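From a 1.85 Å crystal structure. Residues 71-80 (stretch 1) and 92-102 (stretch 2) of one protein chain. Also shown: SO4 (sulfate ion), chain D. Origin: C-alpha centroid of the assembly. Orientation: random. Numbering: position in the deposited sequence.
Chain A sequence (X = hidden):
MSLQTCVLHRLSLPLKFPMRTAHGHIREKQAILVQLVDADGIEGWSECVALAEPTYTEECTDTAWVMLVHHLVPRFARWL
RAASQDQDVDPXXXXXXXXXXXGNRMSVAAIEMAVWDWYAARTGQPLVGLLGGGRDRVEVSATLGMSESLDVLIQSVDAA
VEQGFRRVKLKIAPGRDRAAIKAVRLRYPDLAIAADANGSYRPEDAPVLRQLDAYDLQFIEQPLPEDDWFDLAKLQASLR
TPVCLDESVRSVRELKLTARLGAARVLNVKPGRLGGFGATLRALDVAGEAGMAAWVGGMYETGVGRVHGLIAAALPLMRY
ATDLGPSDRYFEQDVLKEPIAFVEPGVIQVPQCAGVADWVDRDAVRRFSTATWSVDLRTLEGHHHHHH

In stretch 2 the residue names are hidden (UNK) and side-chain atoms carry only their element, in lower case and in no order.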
# COMPACT_ATOMS: atom_id res chain seq x y z
N HIS A 71 15.25 6.08 1.84
CA HIS A 71 15.09 5.14 0.75
C HIS A 71 15.07 5.70 -0.67
O HIS A 71 15.86 5.25 -1.54
CB HIS A 71 13.83 4.29 0.96
CG HIS A 71 13.85 3.57 2.26
ND1 HIS A 71 14.44 2.32 2.39
CD2 HIS A 71 13.56 3.99 3.52
CE1 HIS A 71 14.40 1.96 3.67
NE2 HIS A 71 13.90 2.96 4.38
N LEU A 72 14.17 6.66 -0.89
CA LEU A 72 13.98 7.20 -2.23
C LEU A 72 15.08 8.19 -2.63
O LEU A 72 15.66 8.03 -3.69
CB LEU A 72 12.58 7.82 -2.40
CG LEU A 72 11.40 6.92 -2.07
CD1 LEU A 72 10.13 7.62 -2.62
CD2 LEU A 72 11.59 5.57 -2.72
N VAL A 73 15.41 9.14 -1.76
CA VAL A 73 16.49 10.12 -2.11
C VAL A 73 17.82 9.42 -2.35
O VAL A 73 18.50 9.73 -3.37
CB VAL A 73 16.50 11.35 -1.16
CG1 VAL A 73 17.70 12.31 -1.48
CG2 VAL A 73 15.20 12.08 -1.34
N PRO A 74 18.19 8.42 -1.51
CA PRO A 74 19.43 7.70 -1.83
C PRO A 74 19.39 7.00 -3.17
O PRO A 74 20.39 7.00 -3.92
CB PRO A 74 19.55 6.70 -0.68
CG PRO A 74 18.99 7.50 0.47
CD PRO A 74 17.70 8.04 -0.17
N ARG A 75 18.24 6.46 -3.52
CA ARG A 75 18.11 5.74 -4.78
C ARG A 75 18.21 6.70 -5.94
O ARG A 75 18.75 6.31 -7.01
CB ARG A 75 16.78 4.99 -4.87
CG ARG A 75 16.83 3.59 -4.19
CD ARG A 75 15.39 3.08 -4.24
NE ARG A 75 15.31 1.71 -3.76
CZ ARG A 75 15.34 1.34 -2.48
NH1 ARG A 75 15.48 2.26 -1.52
NH2 ARG A 75 15.26 0.03 -2.18
N PHE A 76 17.66 7.90 -5.75
CA PHE A 76 17.66 8.95 -6.78
C PHE A 76 19.09 9.49 -6.99
O PHE A 76 19.49 9.67 -8.12
CB PHE A 76 16.64 10.03 -6.39
CG PHE A 76 16.65 11.25 -7.26
CD1 PHE A 76 16.83 12.53 -6.68
CD2 PHE A 76 16.45 11.15 -8.64
CE1 PHE A 76 16.83 13.65 -7.42
CE2 PHE A 76 16.50 12.30 -9.43
CZ PHE A 76 16.65 13.56 -8.83
N ALA A 77 19.85 9.71 -5.92
CA ALA A 77 21.27 10.08 -6.00
C ALA A 77 22.07 9.04 -6.75
O ALA A 77 22.91 9.37 -7.57
CB ALA A 77 21.86 10.23 -4.60
N ARG A 78 21.81 7.77 -6.48
CA ARG A 78 22.55 6.71 -7.16
C ARG A 78 22.29 6.82 -8.67
O ARG A 78 23.24 6.74 -9.47
CB ARG A 78 22.18 5.31 -6.61
CG ARG A 78 22.97 4.11 -7.20
CD ARG A 78 22.53 2.75 -6.56
NE ARG A 78 21.25 2.26 -7.12
CZ ARG A 78 20.23 1.75 -6.42
NH1 ARG A 78 20.30 1.65 -5.09
NH2 ARG A 78 19.12 1.34 -7.04
N TRP A 79 21.04 7.06 -9.05
CA TRP A 79 20.64 7.14 -10.45
C TRP A 79 21.26 8.37 -11.15
O TRP A 79 21.62 8.28 -12.33
CB TRP A 79 19.12 7.15 -10.56
CG TRP A 79 18.48 7.31 -11.94
CD1 TRP A 79 18.22 6.31 -12.83
CD2 TRP A 79 17.94 8.52 -12.53
NE1 TRP A 79 17.60 6.81 -13.94
CE2 TRP A 79 17.38 8.15 -13.79
CE3 TRP A 79 17.84 9.85 -12.11
CZ2 TRP A 79 16.79 9.07 -14.66
CZ3 TRP A 79 17.24 10.79 -12.97
CH2 TRP A 79 16.70 10.37 -14.25
N LEU A 80 21.39 9.48 -10.41
CA LEU A 80 21.93 10.72 -10.94
C LEU A 80 23.39 10.56 -11.32
O LEU A 80 23.88 11.24 -12.21
CB LEU A 80 21.78 11.86 -9.93
CG LEU A 80 20.37 12.48 -9.85
CD1 LEU A 80 20.36 13.43 -8.66
CD2 LEU A 80 19.94 13.19 -11.08
N UNK A 92 11.29 11.98 -17.99
CA UNK A 92 10.45 10.85 -18.44
C UNK A 92 10.87 9.51 -17.88
O UNK A 92 10.06 8.58 -17.78
c UNK A 92 9.42 11.87 -20.57
n UNK A 92 6.61 12.43 -22.30
n UNK A 92 7.03 14.45 -23.34
c UNK A 92 7.49 13.33 -22.77
n UNK A 92 8.82 13.14 -22.67
c UNK A 92 10.37 10.80 -19.99
c UNK A 92 9.49 11.96 -22.09
N UNK A 93 12.13 9.41 -17.49
CA UNK A 93 12.69 8.16 -17.11
C UNK A 93 13.06 8.06 -15.64
O UNK A 93 13.61 7.05 -15.20
c UNK A 93 13.90 7.86 -17.97
c UNK A 93 13.56 8.06 -19.48
o UNK A 93 14.97 8.72 -17.61
N UNK A 94 12.81 9.11 -14.88
CA UNK A 94 13.30 9.16 -13.50
C UNK A 94 12.68 8.02 -12.66
O UNK A 94 13.36 7.50 -11.76
c UNK A 94 13.22 10.61 -12.88
c UNK A 94 11.84 11.07 -12.84
c UNK A 94 13.81 10.62 -11.50
N UNK A 95 11.46 7.58 -12.95
CA UNK A 95 10.88 6.47 -12.16
C UNK A 95 11.66 5.15 -12.24
O UNK A 95 11.49 4.25 -11.37
c UNK A 95 9.39 6.27 -12.42
s UNK A 95 8.43 7.66 -11.80
N UNK A 96 12.57 5.05 -13.20
CA UNK A 96 13.41 3.89 -13.27
C UNK A 96 14.42 3.86 -12.11
O UNK A 96 14.84 2.76 -11.69
o UNK A 96 17.23 4.64 -16.36
c UNK A 96 14.04 3.74 -14.68
c UNK A 96 15.57 3.86 -14.78
c UNK A 96 16.01 4.34 -16.18
o UNK A 96 15.14 4.42 -17.09
N UNK A 97 14.76 5.01 -11.54
CA UNK A 97 15.63 4.99 -10.33
C UNK A 97 14.93 4.26 -9.19
O UNK A 97 15.58 3.77 -8.25
c UNK A 97 15.93 6.38 -9.87
N UNK A 98 13.60 4.25 -9.25
CA UNK A 98 12.77 3.78 -8.12
C UNK A 98 11.99 2.52 -8.50
O UNK A 98 11.04 2.13 -7.78
c UNK A 98 11.37 7.30 -7.00
c UNK A 98 13.49 6.10 -6.24
c UNK A 98 12.47 6.23 -7.35
c UNK A 98 11.81 4.87 -7.68
N UNK A 99 12.38 1.88 -9.61
CA UNK A 99 11.54 0.80 -10.15
C UNK A 99 11.41 -0.39 -9.17
O UNK A 99 10.43 -1.10 -9.26
n UNK A 99 17.40 -1.96 -13.53
c UNK A 99 12.05 0.31 -11.52
n UNK A 99 15.37 -1.20 -12.72
c UNK A 99 13.44 -0.38 -11.40
c UNK A 99 14.21 -0.31 -12.71
c UNK A 99 16.39 -1.10 -13.58
n UNK A 99 16.40 -0.13 -14.50
N UNK A 100 12.36 -0.59 -8.25
CA UNK A 100 12.30 -1.70 -7.29
C UNK A 100 11.48 -1.41 -6.04
O UNK A 100 11.38 -2.29 -5.22
c UNK A 100 13.67 -2.13 -6.80
o UNK A 100 14.27 0.17 -6.22
c UNK A 100 14.39 -1.06 -5.94
o UNK A 100 15.15 -1.42 -5.00
N UNK A 101 11.02 -0.19 -5.86
CA UNK A 101 10.12 0.15 -4.72
C UNK A 101 8.67 -0.28 -5.04
O UNK A 101 8.08 0.09 -6.09
c UNK A 101 10.15 1.66 -4.45
c UNK A 101 11.58 2.11 -4.00
c UNK A 101 9.11 2.02 -3.39
N UNK A 102 8.05 -0.99 -4.10
CA UNK A 102 6.60 -1.21 -4.19
C UNK A 102 5.82 -0.11 -3.55
O UNK A 102 6.23 0.45 -2.53
c UNK A 102 7.27 -4.21 -5.29
c UNK A 102 5.17 -4.93 -6.36
c UNK A 102 6.20 -2.56 -3.60
n UNK A 102 6.03 -3.98 -6.00
n UNK A 102 4.06 -4.57 -7.00
c UNK A 102 7.20 -3.66 -3.85
n UNK A 102 5.41 -6.22 -6.10
S SO4 D . 3.14 -1.24 -6.93
O1 SO4 D . 2.38 -1.87 -5.84
O2 SO4 D . 4.58 -1.32 -6.71
O3 SO4 D . 2.87 -1.96 -8.17
O4 SO4 D . 2.73 0.16 -7.09

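Position 92 carries three carbons, a nitrogen, then a carbon bearing two more nitrogens, a guanidinium on a long arm that stays clear of the helix: Arg92. At 93, one carbon carries an oxygen and a carbon, and the oxygen lies at the edge of the Trp79 indole. That beta-branched hydroxyl is Thr93, its OG1 3.5 Å from Trp79 CZ2.

Position 94 has one carbon carrying two more, with no polar atom, and packs against both Trp79 and Phe76. It is Val94, and it works twice: Val94 CA sits over the six-membered ring of Trp79 as a CH-pi contact, 4.0 Å from the centroid, while Val94 CG2 packs 3.7 Å from Trp79 CZ3 and 3.8 Å from Phe76 CE2. Position 95 shows one carbon and a sulfur, with CA-to-CB pointing away from the helix; this is Cys95.

At 96 three carbons run in a chain, the third carrying two oxygens, and one of these oxygens approaches Trp79 NE1. This is Glu96. It starts sideways, but its end comes nearer, and Glu96 OE1 accepts a hydrogen bond from Trp79 NE1 at 3.3 Å, giving the indole nitrogen a partner near the ring plane. Position 97 has a single carbon, which points toward the helix and meets Trp79 CB: Ala97. Ala97 CB lies 3.4 Å from Trp79 CB, and the backbones come close, with Trp79 CA and Ala97 CA 5.5 Å apart.

Four carbons forked at the second, touching Arg75 and Leu72, identify 98 as Leu98, whose CD2 reaches Arg75 CB at 3.7 Å and Leu72 CD2 at 4.0 Å. It also opens a type I turn. Position 99, again three carbons, a nitrogen and a carbon with two nitrogens, begins away from the helix and makes no contact with it; it is Arg99.

At 100 two carbons end in two oxygens facing the guanidinium of Arg75: Asp100. Arg75 NE donates to Asp100 OD1 at 3.1 Å and Arg75 NH2 to Asp100 OD2 at 3.2 Å, a two-pronged salt bridge. Position 101, one carbon carrying two, lays a carbon over one face of that guanidinium and touches Leu72. It is Val101, with CG2 3.7 Å from Leu72 CD2. Position 102 has three carbons, a nitrogen, then a carbon carrying two more nitrogens, and does not reach the helix: Arg102. It binds sulfate, Arg102 NE to SO4 O2 and Arg102 NH2 to SO4 O3, both at 3.1 Å.

The contact reads as a greasy strip with polar fittings. Leu72, Phe76 and Trp79 meet Leu98, Val101, Val94 and Ala97, while Asp100 and Glu96 answer the Arg75 guanidinium and Trp79 indole at their edges. Arg75 is also tied to its own helix, Arg75 NH1 donating to His71 O at 3.0 Å.

Stretch 2, residues 92-102: RTVCEALRDVR
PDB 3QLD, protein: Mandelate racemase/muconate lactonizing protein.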